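Local coordinates for protein aminotransferase, class I (PDB 2O1B) that probably transfers amino groups between amino acids and 2-oxo acids, as a two-subunit class I aminotransferase that carries pyridoxal-5'-phosphate, at residues I94-Y98 / G263-G267; P126-P132 / G149-G155; A198-D204 / P233-E239; I207-K211 / S238-V244. All blocks are in the same frame, centred on the assembly; numbering follows the deposited sequence.

Interaction 1: I94-Y98 / G263-G267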
loop_
_atom_site.group_PDB
_atom_site.type_symbol
_atom_site.label_atom_id
_atom_site.label_comp_id
_atom_site.label_asym_id
_atom_site.label_seq_id
_atom_site.Cartn_x
_atom_site.Cartn_y
_atom_site.Cartn_z
ATOM N N ILE A 94 5.460 -14.649 12.874
ATOM C CA ILE A 94 6.290 -14.807 11.687
ATOM C C ILE A 94 7.553 -15.618 11.969
ATOM O O ILE A 94 7.849 -16.576 11.249
ATOM C CB ILE A 94 6.671 -13.432 11.071
ATOM C CG1 ILE A 94 5.443 -12.784 10.410
ATOM C CG2 ILE A 94 7.780 -13.591 10.036
ATOM C CD1 ILE A 94 5.590 -11.288 10.134
ATOM N N VAL A 95 8.312 -15.237 12.999
ATOM C CA VAL A 95 9.557 -15.960 13.307
ATOM C C VAL A 95 9.282 -17.386 13.767
ATOM O O VAL A 95 10.037 -18.302 13.428
ATOM C CB VAL A 95 10.486 -15.215 14.324
ATOM C CG1 VAL A 95 10.743 -13.778 13.887
ATOM C CG2 VAL A 95 9.930 -15.251 15.732
ATOM N N ASP A 96 8.202 -17.565 14.536
ATOM C CA ASP A 96 7.760 -18.888 14.993
ATOM C C ASP A 96 7.401 -19.798 13.822
ATOM O O ASP A 96 7.761 -20.977 13.809
ATOM C CB ASP A 96 6.536 -18.779 15.905
ATOM C CG ASP A 96 6.857 -18.218 17.296
ATOM O OD1 ASP A 96 8.046 -17.998 17.638
ATOM O OD2 ASP A 96 5.889 -17.994 18.054
ATOM N N PHE A 97 6.660 -19.247 12.857
ATOM C CA PHE A 97 6.288 -19.968 11.640
ATOM C C PHE A 97 7.550 -20.418 10.907
ATOM O O PHE A 97 7.746 -21.612 10.673
ATOM C CB PHE A 97 5.409 -19.065 10.768
ATOM C CG PHE A 97 4.957 -19.686 9.471
ATOM C CD1 PHE A 97 3.858 -20.542 9.435
ATOM C CD2 PHE A 97 5.584 -19.359 8.275
ATOM C CE1 PHE A 97 3.417 -21.100 8.226
ATOM C CE2 PHE A 97 5.147 -19.914 7.067
ATOM C CZ PHE A 97 4.055 -20.781 7.048
ATOM N N TYR A 98 8.429 -19.473 10.580
ATOM C CA TYR A 98 9.675 -19.831 9.909
ATOM C C TYR A 98 10.545 -20.842 10.655
ATOM O O TYR A 98 11.151 -21.717 10.028
ATOM C CB TYR A 98 10.453 -18.589 9.474
ATOM C CG TYR A 98 10.248 -18.343 8.001
ATOM C CD1 TYR A 98 9.000 -17.941 7.507
ATOM C CD2 TYR A 98 11.279 -18.568 7.093
ATOM C CE1 TYR A 98 8.799 -17.750 6.134
ATOM C CE2 TYR A 98 11.092 -18.364 5.725
ATOM C CZ TYR A 98 9.851 -17.962 5.254
ATOM O OH TYR A 98 9.670 -17.775 3.905
ATOM N N GLY A 263 1.083 -10.211 3.895
ATOM C CA GLY A 263 2.245 -11.069 3.667
ATOM C C GLY A 263 3.404 -10.520 4.479
ATOM O O GLY A 263 3.218 -9.625 5.309
ATOM N N PHE A 264 4.599 -11.063 4.255
ATOM C CA PHE A 264 5.788 -10.560 4.937
ATOM C C PHE A 264 7.068 -10.882 4.187
ATOM O O PHE A 264 7.114 -11.833 3.400
ATOM C CB PHE A 264 5.862 -11.061 6.387
ATOM C CG PHE A 264 5.837 -12.554 6.527
ATOM C CD1 PHE A 264 4.643 -13.219 6.778
ATOM C CD2 PHE A 264 7.011 -13.292 6.447
ATOM C CE1 PHE A 264 4.618 -14.611 6.919
ATOM C CE2 PHE A 264 6.996 -14.672 6.596
ATOM C CZ PHE A 264 5.792 -15.332 6.838
ATOM N N ALA A 265 8.085 -10.053 4.427
ATOM C CA ALA A 265 9.438 -10.270 3.953
ATOM C C ALA A 265 10.261 -10.722 5.142
ATOM O O ALA A 265 10.045 -10.261 6.271
ATOM C CB ALA A 265 10.020 -8.992 3.371
ATOM N N VAL A 266 11.217 -11.606 4.878
ATOM C CA VAL A 266 12.034 -12.208 5.935
ATOM C C VAL A 266 13.463 -12.408 5.436
ATOM O O VAL A 266 13.680 -12.774 4.284
ATOM C CB VAL A 266 11.386 -13.534 6.452
ATOM C CG1 VAL A 266 12.409 -14.582 6.757
ATOM C CG2 VAL A 266 10.517 -13.272 7.670
ATOM N N GLY A 267 14.454 -12.105 6.280
ATOM C CA GLY A 267 15.858 -12.355 5.915
ATOM C C GLY A 267 16.889 -11.247 6.065
ATOM O O GLY A 267 16.940 -10.572 7.104
#
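I94 and F264 mark the closest backbone approach between helix 94-98 and strand 263-267, with CA atoms 8.0 Å apart; the two axes come within 10.6 Å and cross at -65°. This is helix-on-sheet packing in the large domain of a fold-type I aminotransferase, where strand 263-267 is the one strand of the mixed sheet that runs antiparallel to both neighbours. Alternate residues of the strand serve the helix: F264 and V266 point to it, whereas A265 turns to helix 269-282 on the other side. F264 is the centrepiece. With CG held between the backbone N and the carbonyl carbon (chi1 57°), its ring offers one face to I94, whose CG2 lies 3.9 Å from the ring centroid, while CG1 and CD1 rest nearer the root of the ring. Y98 comes to the same ring at its rim, CE1 being 3.6 Å from F264 CE2, and the two planes stand at 77°. V266 is modelled in two conformers; in one, CG1 lies over a face of the Y98 ring, a contact tentative to that extent. The polar end of Y98 is satisfied beyond the contact: its OH is hydrogen-bonded to OE1 of E247, on the adjoining strand.

Interaction 2: P126-P132 / G149-G155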
loop_
_atom_site.group_PDB
_atom_site.type_symbol
_atom_site.label_atom_id
_atom_site.label_comp_id
_atom_site.label_asym_id
_atom_site.label_seq_id
_atom_site.Cartn_x
_atom_site.Cartn_y
_atom_site.Cartn_z
ATOM N N PRO A 126 13.116 -2.985 -5.543
ATOM C CA PRO A 126 14.167 -2.254 -6.275
ATOM C C PRO A 126 14.326 -0.804 -5.832
ATOM O O PRO A 126 15.456 -0.305 -5.748
ATOM C CB PRO A 126 13.693 -2.334 -7.722
ATOM C CG PRO A 126 12.808 -3.581 -7.751
ATOM C CD PRO A 126 12.085 -3.500 -6.465
ATOM N N THR A 127 13.213 -0.123 -5.567
ATOM C CA THR A 127 13.253 1.269 -5.106
ATOM C C THR A 127 14.102 1.379 -3.838
ATOM O O THR A 127 14.867 2.347 -3.671
ATOM C CB THR A 127 11.818 1.839 -4.873
ATOM O OG1 THR A 127 11.227 2.155 -6.138
ATOM C CG2 THR A 127 11.836 3.104 -4.025
ATOM N N CYS A 128 13.969 0.364 -2.980
ATOM C CA CYS A 128 14.682 0.284 -1.707
ATOM C C CYS A 128 16.147 -0.106 -1.794
ATOM O O CYS A 128 16.927 0.274 -0.924
ATOM C CB CYS A 128 13.986 -0.698 -0.782
ATOM S SG CYS A 128 12.326 -0.202 -0.414
ATOM N N VAL A 129 16.522 -0.857 -2.830
ATOM C CA VAL A 129 17.789 -1.582 -2.824
ATOM C C VAL A 129 18.756 -1.185 -3.940
ATOM O O VAL A 129 19.971 -1.185 -3.732
ATOM C CB VAL A 129 17.528 -3.122 -2.825
ATOM C CG1 VAL A 129 18.655 -3.874 -3.481
ATOM C CG2 VAL A 129 17.312 -3.613 -1.415
ATOM N N ILE A 130 18.226 -0.816 -5.107
ATOM C CA ILE A 130 19.076 -0.525 -6.269
ATOM C C ILE A 130 19.134 0.959 -6.608
ATOM O O ILE A 130 18.323 1.748 -6.125
ATOM C CB ILE A 130 18.655 -1.367 -7.520
ATOM C CG1 ILE A 130 17.400 -0.791 -8.186
ATOM C CG2 ILE A 130 18.455 -2.857 -7.144
ATOM C CD1 ILE A 130 17.206 -1.233 -9.632
ATOM N N ASN A 131 20.101 1.337 -7.441
ATOM C CA ASN A 131 20.212 2.705 -7.931
ATOM C C ASN A 131 19.984 2.771 -9.450
ATOM O O ASN A 131 20.143 1.762 -10.137
ATOM C CB ASN A 131 21.572 3.295 -7.533
ATOM C CG ASN A 131 21.730 3.410 -6.017
ATOM O OD1 ASN A 131 20.954 4.102 -5.355
ATOM N ND2 ASN A 131 22.719 2.709 -5.465
ATOM N N PRO A 132 19.581 3.948 -9.980
ATOM C CA PRO A 132 19.381 4.101 -11.427
ATOM C C PRO A 132 20.457 3.415 -12.282
ATOM O O PRO A 132 21.647 3.570 -12.010
ATOM C CB PRO A 132 19.434 5.613 -11.612
ATOM C CG PRO A 132 18.845 6.139 -10.352
ATOM C CD PRO A 132 19.255 5.193 -9.257
ATOM N N GLY A 149 8.281 -2.862 -10.716
ATOM C CA GLY A 149 9.174 -2.479 -9.614
ATOM C C GLY A 149 10.539 -2.017 -10.105
ATOM O O GLY A 149 11.019 -0.941 -9.726
ATOM N N VAL A 150 11.167 -2.821 -10.957
ATOM C CA VAL A 150 12.472 -2.451 -11.528
ATOM C C VAL A 150 12.389 -1.091 -12.241
ATOM O O VAL A 150 13.221 -0.202 -12.005
ATOM C CB VAL A 150 13.019 -3.539 -12.478
ATOM C CG1 VAL A 150 14.398 -3.162 -12.961
ATOM C CG2 VAL A 150 13.058 -4.901 -11.777
ATOM N N LEU A 151 11.368 -0.922 -13.086
ATOM C CA LEU A 151 11.184 0.310 -13.863
ATOM C C LEU A 151 10.863 1.504 -12.981
ATOM O O LEU A 151 11.264 2.630 -13.283
ATOM C CB LEU A 151 10.091 0.143 -14.937
ATOM C CG LEU A 151 10.363 -0.822 -16.087
ATOM C CD1 LEU A 151 9.179 -0.890 -17.033
ATOM C CD2 LEU A 151 11.629 -0.415 -16.879
ATOM N N LEU A 152 10.132 1.261 -11.897
ATOM C CA LEU A 152 9.800 2.329 -10.954
ATOM C C LEU A 152 11.037 2.848 -10.230
ATOM O O LEU A 152 11.024 3.961 -9.715
ATOM C CB LEU A 152 8.753 1.865 -9.934
ATOM C CG LEU A 152 7.307 1.854 -10.452
ATOM C CD1 LEU A 152 6.375 1.050 -9.512
ATOM C CD2 LEU A 152 6.793 3.278 -10.672
ATOM N N ALA A 153 12.086 2.025 -10.194
ATOM C CA ALA A 153 13.369 2.386 -9.585
ATOM C C ALA A 153 14.451 2.756 -10.608
ATOM O O ALA A 153 15.631 2.833 -10.264
ATOM C CB ALA A 153 13.856 1.240 -8.704
ATOM N N ASP A 154 14.048 2.982 -11.859
ATOM C CA ASP A 154 14.966 3.294 -12.973
ATOM C C ASP A 154 16.051 2.235 -13.191
ATOM O O ASP A 154 17.139 2.535 -13.702
ATOM C CB ASP A 154 15.603 4.680 -12.808
ATOM C CG ASP A 154 14.588 5.810 -12.889
ATOM O OD1 ASP A 154 14.210 6.341 -11.822
ATOM O OD2 ASP A 154 14.171 6.164 -14.017
ATOM N N GLY A 155 15.762 0.996 -12.806
ATOM C CA GLY A 155 16.691 -0.095 -13.028
ATOM C C GLY A 155 16.564 -0.629 -14.437
ATOM O O GLY A 155 15.655 -0.239 -15.175
HETATM O O HOH W 1 10.584 -0.304 -7.105
HETATM O O HOH W 2 9.414 4.362 -6.755
#
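P126 and A153 form the tight heart of this contact, where the last turn of helix 118-129 meets the end of helix 146-152. CB of A153 sits 3.7 Å from P126 CB and 3.5 Å from T127 N, and the pyrrolidine ring continues past it to the backbone of G149 and V150. Further along, I130 holds CG1 between its backbone N and carbonyl carbon (chi1 77°), which brings CD1 to G155 CA at 3.6 Å. Side chains of strands 135-140 and 182-187 close the buried side. The other flank is looser and wetter. T127 OG1 meets no polar group of 149-155 directly; it donates to one water, which in turn donates to G149 O at 2.7 Å, and accepts from a second water that bonds only weakly to L152 O. At the outer rim P132 CA lies 3.6 Å from D154 O, while D154 forms a salt bridge with K25. The second subunit comes in beside T127, and its N24 N bonds N131 OD1. D154 is the C-prime residue of a Schellman motif, with G155 N bonded to V150 O, which ends the connecting helix of a beta-alpha-beta crossover between strands 135-140 and 156-161.

Interaction 3: A198-D204 / P233-E239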
loop_
_atom_site.group_PDB
_atom_site.type_symbol
_atom_site.label_atom_id
_atom_site.label_comp_id
_atom_site.label_asym_id
_atom_site.label_seq_id
_atom_site.Cartn_x
_atom_site.Cartn_y
_atom_site.Cartn_z
ATOM N N ALA A 198 12.391 -25.721 -6.517
ATOM C CA ALA A 198 13.822 -25.688 -6.237
ATOM C C ALA A 198 14.190 -26.727 -5.196
ATOM O O ALA A 198 13.314 -27.336 -4.563
ATOM C CB ALA A 198 14.246 -24.308 -5.781
ATOM N N THR A 199 15.489 -26.965 -5.043
ATOM C CA THR A 199 15.972 -27.788 -3.942
ATOM C C THR A 199 16.968 -26.999 -3.114
ATOM O O THR A 199 17.450 -25.936 -3.539
ATOM C CB THR A 199 16.640 -29.089 -4.419
ATOM O OG1 THR A 199 17.872 -28.771 -5.072
ATOM C CG2 THR A 199 15.731 -29.855 -5.364
ATOM N N LYS A 200 17.274 -27.523 -1.931
ATOM C CA LYS A 200 18.266 -26.900 -1.073
ATOM C C LYS A 200 19.520 -26.600 -1.885
ATOM O O LYS A 200 20.099 -25.520 -1.770
ATOM C CB LYS A 200 18.597 -27.802 0.108
ATOM C CG LYS A 200 19.690 -27.250 1.020
ATOM C CD LYS A 200 19.795 -28.056 2.298
ATOM C CE LYS A 200 20.455 -27.238 3.391
ATOM N NZ LYS A 200 20.309 -27.890 4.716
ATOM N N GLU A 201 19.908 -27.559 -2.721
ATOM C CA GLU A 201 21.138 -27.478 -3.498
ATOM C C GLU A 201 21.107 -26.390 -4.565
ATOM O O GLU A 201 22.137 -25.772 -4.833
ATOM C CB GLU A 201 21.470 -28.833 -4.132
ATOM C CG GLU A 201 21.945 -29.910 -3.138
ATOM C CD GLU A 201 20.826 -30.416 -2.223
ATOM O OE1 GLU A 201 21.090 -30.676 -1.032
ATOM O OE2 GLU A 201 19.680 -30.553 -2.696
ATOM N N VAL A 202 19.949 -26.152 -5.191
ATOM C CA VAL A 202 19.902 -25.083 -6.206
ATOM C C VAL A 202 20.004 -23.704 -5.526
ATOM O O VAL A 202 20.578 -22.771 -6.088
ATOM C CB VAL A 202 18.747 -25.190 -7.288
ATOM C CG1 VAL A 202 18.022 -26.541 -7.253
ATOM C CG2 VAL A 202 17.768 -24.031 -7.225
ATOM N N PHE A 203 19.491 -23.607 -4.301
ATOM C CA PHE A 203 19.682 -22.402 -3.493
ATOM C C PHE A 203 21.150 -22.291 -3.046
ATOM O O PHE A 203 21.730 -21.198 -3.081
ATOM C CB PHE A 203 18.708 -22.348 -2.302
ATOM C CG PHE A 203 17.277 -21.977 -2.681
ATOM C CD1 PHE A 203 17.017 -20.986 -3.627
ATOM C CD2 PHE A 203 16.195 -22.608 -2.069
ATOM C CE1 PHE A 203 15.700 -20.641 -3.975
ATOM C CE2 PHE A 203 14.871 -22.271 -2.400
ATOM C CZ PHE A 203 14.628 -21.284 -3.359
ATOM N N ASP A 204 21.762 -23.415 -2.669
ATOM C CA ASP A 204 23.184 -23.418 -2.329
ATOM C C ASP A 204 24.010 -22.790 -3.449
ATOM O O ASP A 204 24.897 -21.980 -3.185
ATOM C CB ASP A 204 23.696 -24.833 -2.028
ATOM C CG ASP A 204 23.170 -25.391 -0.700
ATOM O OD1 ASP A 204 23.318 -26.607 -0.458
ATOM O OD2 ASP A 204 22.623 -24.617 0.106
ATOM N N PRO A 233 11.650 -25.937 -0.301
ATOM C CA PRO A 233 12.645 -25.362 0.589
ATOM C C PRO A 233 12.644 -23.830 0.622
ATOM O O PRO A 233 12.321 -23.176 -0.378
ATOM C CB PRO A 233 13.964 -25.867 -0.002
ATOM C CG PRO A 233 13.700 -25.990 -1.417
ATOM C CD PRO A 233 12.247 -26.348 -1.581
ATOM N N SER A 234 13.022 -23.285 1.776
ATOM C CA SER A 234 13.266 -21.862 1.929
ATOM C C SER A 234 14.691 -21.558 1.450
ATOM O O SER A 234 15.600 -22.348 1.691
ATOM C CB SER A 234 13.123 -21.476 3.402
ATOM O OG SER A 234 13.432 -20.104 3.618
ATOM N N ILE A 235 14.892 -20.418 0.794
ATOM C CA ILE A 235 16.254 -19.976 0.470
ATOM C C ILE A 235 17.040 -19.655 1.752
ATOM O O ILE A 235 18.268 -19.749 1.781
ATOM C CB ILE A 235 16.264 -18.761 -0.494
ATOM C CG1 ILE A 235 17.667 -18.550 -1.084
ATOM C CG2 ILE A 235 15.712 -17.481 0.201
ATOM C CD1 ILE A 235 17.723 -17.555 -2.251
ATOM N N LEU A 236 16.320 -19.289 2.817
ATOM C CA LEU A 236 16.955 -18.951 4.091
ATOM C C LEU A 236 17.373 -20.167 4.918
ATOM O O LEU A 236 18.097 -20.015 5.901
ATOM C CB LEU A 236 16.076 -18.015 4.923
ATOM C CG LEU A 236 15.612 -16.698 4.294
ATOM C CD1 LEU A 236 14.910 -15.882 5.351
ATOM C CD2 LEU A 236 16.761 -15.928 3.720
ATOM N N ALA A 237 16.939 -21.365 4.525
ATOM C CA ALA A 237 17.384 -22.596 5.199
ATOM C C ALA A 237 18.705 -23.112 4.624
ATOM O O ALA A 237 19.339 -24.005 5.195
ATOM C CB ALA A 237 16.307 -23.676 5.140
ATOM N N SER A 238 19.112 -22.561 3.487
ATOM C CA SER A 238 20.434 -22.857 2.939
ATOM C C SER A 238 21.472 -22.053 3.714
ATOM O O SER A 238 21.237 -20.896 4.031
ATOM C CB SER A 238 20.493 -22.507 1.450
ATOM O OG SER A 238 19.828 -23.480 0.660
ATOM N N GLU A 239 22.608 -22.666 4.035
ATOM C CA GLU A 239 23.667 -21.975 4.765
ATOM C C GLU A 239 24.024 -20.662 4.069
ATOM O O GLU A 239 24.170 -20.630 2.848
ATOM C CB GLU A 239 24.905 -22.871 4.902
ATOM C CG GLU A 239 25.813 -22.466 6.059
ATOM C CD GLU A 239 27.166 -23.160 6.042
ATOM O OE1 GLU A 239 27.249 -24.332 5.606
ATOM O OE2 GLU A 239 28.153 -22.530 6.484
HETATM O O HOH W 3 22.964 -25.239 2.888
HETATM O O HOH W 4 24.598 -22.521 1.155
#
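P233 meets A198 and the start of helix 200-210, which lies on the flank of the large-domain sheet of this fold-type I aminotransferase with T199 at its N-cap, OG1 accepting weakly from V202 N. The CD of P233 lies 3.3 Å from A198 O, and its carbonyl O approaches the rim of the F203 ring near the ring plane, 3.4 Å from CE2. S234 turns away from the helix and makes an ST turn, its OG accepting from L236 N at 3.1 Å. E247 OE1 bonds the same OG and its OE2 accepts from I235 N, so one carboxylate grips both residues. I235 follows, its side chain crossing that of F203 at about a right angle. Its CB stands 3.8 Å from the ring centroid, only 7° off the normal, while A198 CB lies over the opposite face, nearer its rim. The ring reaches this slot because CG of F203 is anti to its carbonyl carbon (chi1 -75°), and H219 of strand 216-220 meets it edge-to-face. A237 marks the more open rim, its O facing the extended chain of K200. S238 then returns to the helix. Its OG lies 3.1 Å from D204 OD2, with K200 O a weaker alternative at 3.2 Å. D204 OD2 also anchors the end of the segment through water: one molecule donates to it and accepts from E239 N, and another donates both to it and, at 2.6 Å, to E239 O.

Interaction 4: I207-K211 / S238-V244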
loop_
_atom_site.group_PDB
_atom_site.type_symbol
_atom_site.label_atom_id
_atom_site.label_comp_id
_atom_site.label_asym_id
_atom_site.label_seq_id
_atom_site.Cartn_x
_atom_site.Cartn_y
_atom_site.Cartn_z
ATOM N N ILE A 207 23.405 -18.885 -3.839
ATOM C CA ILE A 207 24.074 -18.216 -2.721
ATOM C C ILE A 207 25.602 -18.195 -2.912
ATOM O O ILE A 207 26.231 -17.147 -2.753
ATOM C CB ILE A 207 23.688 -18.866 -1.362
ATOM C CG1 ILE A 207 22.194 -18.660 -1.073
ATOM C CG2 ILE A 207 24.543 -18.298 -0.221
ATOM C CD1 ILE A 207 21.635 -19.612 -0.016
ATOM N N ALA A 208 26.187 -19.335 -3.274
ATOM C CA ALA A 208 27.628 -19.409 -3.516
ATOM C C ALA A 208 28.062 -18.531 -4.690
ATOM O O ALA A 208 29.157 -17.972 -4.680
ATOM C CB ALA A 208 28.064 -20.847 -3.735
ATOM N N LYS A 209 27.208 -18.410 -5.702
ATOM C CA LYS A 209 27.525 -17.585 -6.867
ATOM C C LYS A 209 27.592 -16.088 -6.522
ATOM O O LYS A 209 28.430 -15.369 -7.073
ATOM C CB LYS A 209 26.526 -17.849 -8.000
ATOM C CG LYS A 209 26.798 -17.096 -9.313
ATOM C CD LYS A 209 27.896 -17.749 -10.148
ATOM C CE LYS A 209 28.123 -16.982 -11.433
ATOM N NZ LYS A 209 29.311 -16.102 -11.355
ATOM N N PHE A 210 26.727 -15.632 -5.605
ATOM C CA PHE A 210 26.599 -14.192 -5.323
ATOM C C PHE A 210 27.018 -13.717 -3.926
ATOM O O PHE A 210 26.937 -12.518 -3.630
ATOM C CB PHE A 210 25.184 -13.676 -5.679
ATOM C CG PHE A 210 24.808 -13.919 -7.111
ATOM C CD1 PHE A 210 25.408 -13.196 -8.131
ATOM C CD2 PHE A 210 23.890 -14.911 -7.445
ATOM C CE1 PHE A 210 25.089 -13.430 -9.453
ATOM C CE2 PHE A 210 23.571 -15.157 -8.770
ATOM C CZ PHE A 210 24.163 -14.416 -9.773
ATOM N N LYS A 211 27.462 -14.628 -3.066
ATOM C CA LYS A 211 27.959 -14.217 -1.751
ATOM C C LYS A 211 29.270 -13.450 -1.952
ATOM O O LYS A 211 30.120 -13.859 -2.745
ATOM C CB LYS A 211 28.120 -15.413 -0.796
ATOM C CG LYS A 211 28.880 -15.111 0.506
ATOM C CD LYS A 211 28.768 -16.233 1.560
ATOM C CE LYS A 211 29.220 -17.597 1.042
ATOM N NZ LYS A 211 30.654 -17.644 0.636
ATOM N N SER A 238 19.112 -22.561 3.487
ATOM C CA SER A 238 20.434 -22.857 2.939
ATOM C C SER A 238 21.472 -22.053 3.714
ATOM O O SER A 238 21.237 -20.896 4.031
ATOM C CB SER A 238 20.493 -22.507 1.450
ATOM O OG SER A 238 19.828 -23.480 0.660
ATOM N N GLU A 239 22.608 -22.666 4.035
ATOM C CA GLU A 239 23.667 -21.975 4.765
ATOM C C GLU A 239 24.024 -20.662 4.069
ATOM O O GLU A 239 24.170 -20.630 2.848
ATOM C CB GLU A 239 24.905 -22.871 4.902
ATOM C CG GLU A 239 25.813 -22.466 6.059
ATOM C CD GLU A 239 27.166 -23.160 6.042
ATOM O OE1 GLU A 239 27.249 -24.332 5.606
ATOM O OE2 GLU A 239 28.153 -22.530 6.484
ATOM N N ASN A 240 24.125 -19.583 4.849
ATOM C CA ASN A 240 24.469 -18.241 4.333
ATOM C C ASN A 240 23.349 -17.530 3.546
ATOM O O ASN A 240 23.573 -16.449 2.994
ATOM C CB ASN A 240 25.765 -18.260 3.481
ATOM C CG ASN A 240 26.947 -18.897 4.196
ATOM O OD1 ASN A 240 27.241 -18.572 5.346
ATOM N ND2 ASN A 240 27.647 -19.799 3.506
ATOM N N GLY A 241 22.153 -18.125 3.506
ATOM C CA GLY A 241 21.006 -17.548 2.790
ATOM C C GLY A 241 20.709 -16.096 3.137
ATOM O O GLY A 241 20.522 -15.256 2.247
ATOM N N LYS A 242 20.674 -15.799 4.435
ATOM C CA LYS A 242 20.365 -14.456 4.920
ATOM C C LYS A 242 21.434 -13.423 4.566
ATOM O O LYS A 242 21.180 -12.222 4.648
ATOM C CB LYS A 242 20.116 -14.466 6.431
ATOM C CG LYS A 242 18.881 -15.258 6.846
ATOM C CD LYS A 242 18.461 -14.979 8.292
ATOM C CE LYS A 242 19.558 -15.318 9.288
ATOM N NZ LYS A 242 19.122 -14.993 10.681
ATOM N N ASP A 243 22.619 -13.882 4.179
ATOM C CA ASP A 243 23.702 -12.980 3.785
ATOM C C ASP A 243 23.458 -12.351 2.426
ATOM O O ASP A 243 23.999 -11.290 2.117
ATOM C CB ASP A 243 25.026 -13.729 3.723
ATOM C CG ASP A 243 25.544 -14.143 5.083
ATOM O OD1 ASP A 243 24.865 -13.926 6.112
ATOM O OD2 ASP A 243 26.652 -14.704 5.112
ATOM N N VAL A 244 22.666 -13.025 1.600
ATOM C CA VAL A 244 22.447 -12.571 0.221
ATOM C C VAL A 244 20.988 -12.253 -0.091
ATOM O O VAL A 244 20.714 -11.490 -1.014
ATOM C CB VAL A 244 22.928 -13.602 -0.829
ATOM C CG1 VAL A 244 24.406 -13.925 -0.655
ATOM C CG2 VAL A 244 22.070 -14.872 -0.769
#
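I207 drives its whole side chain into the bend 238-244, and each branch finds a different part of it. CD1 is pressed 3.4 Å from S238 CB, tighter than a usual carbon contact, and 3.5 Å from G241 CA. CG1 meets V244 CG2 at 3.8 Å, the two side chains crossing at about a right angle, and CG2, anti to the backbone N of I207, rests beside N240 CB and the carbonyls of E239 and N240. What receives it is a type II turn from S238 to G241, closed by G241 N to S238 O at 3.0 Å, with N240 at positive phi (74°). F210 takes little part: its ring leads away to an edge-to-face meeting with W171, and its carbonyl O lies near V244 CG1. At K211 the helix has ended, and its CA packs 3.7 Å from V244 CG1. The lysine chain then bends at chi3 and chi4 along N240, with CE 3.7 Å from ND2, on the more exposed rim; NZ stays 6.7 Å from D243 OD2, too far for a salt bridge. The end of helix 200-210 thus packs against the short, weakly bonded helix 241-244 just before strands 216-220 and 245-250 enter the sheet side by side, V244 already pairing its backbone with I217.

In the fold
The four contacts illustrate how one mixed sheet gathers helices from distant parts of a chain. Interaction 1 closes the longest loop, and the other three lie inside it: interaction 2 first, then interactions 3 and 4, whose segments alternate along the sequence. Interactions 3 and 4 share helix 200-210 and residues 238-239, with centres 9 Å apart, so they form one continuous interface. Interaction 1, centred 16 Å from interaction 3, touches it where Y98 packs on S234. Interaction 2 stands apart on helices 118-129 and 146-152, where the second subunit is in contact. Interactions 1 to 3 each bring a residue within about 10 to 12 Å of a bound pyridoxal-5'-phosphate, packing around the cofactor site without forming it.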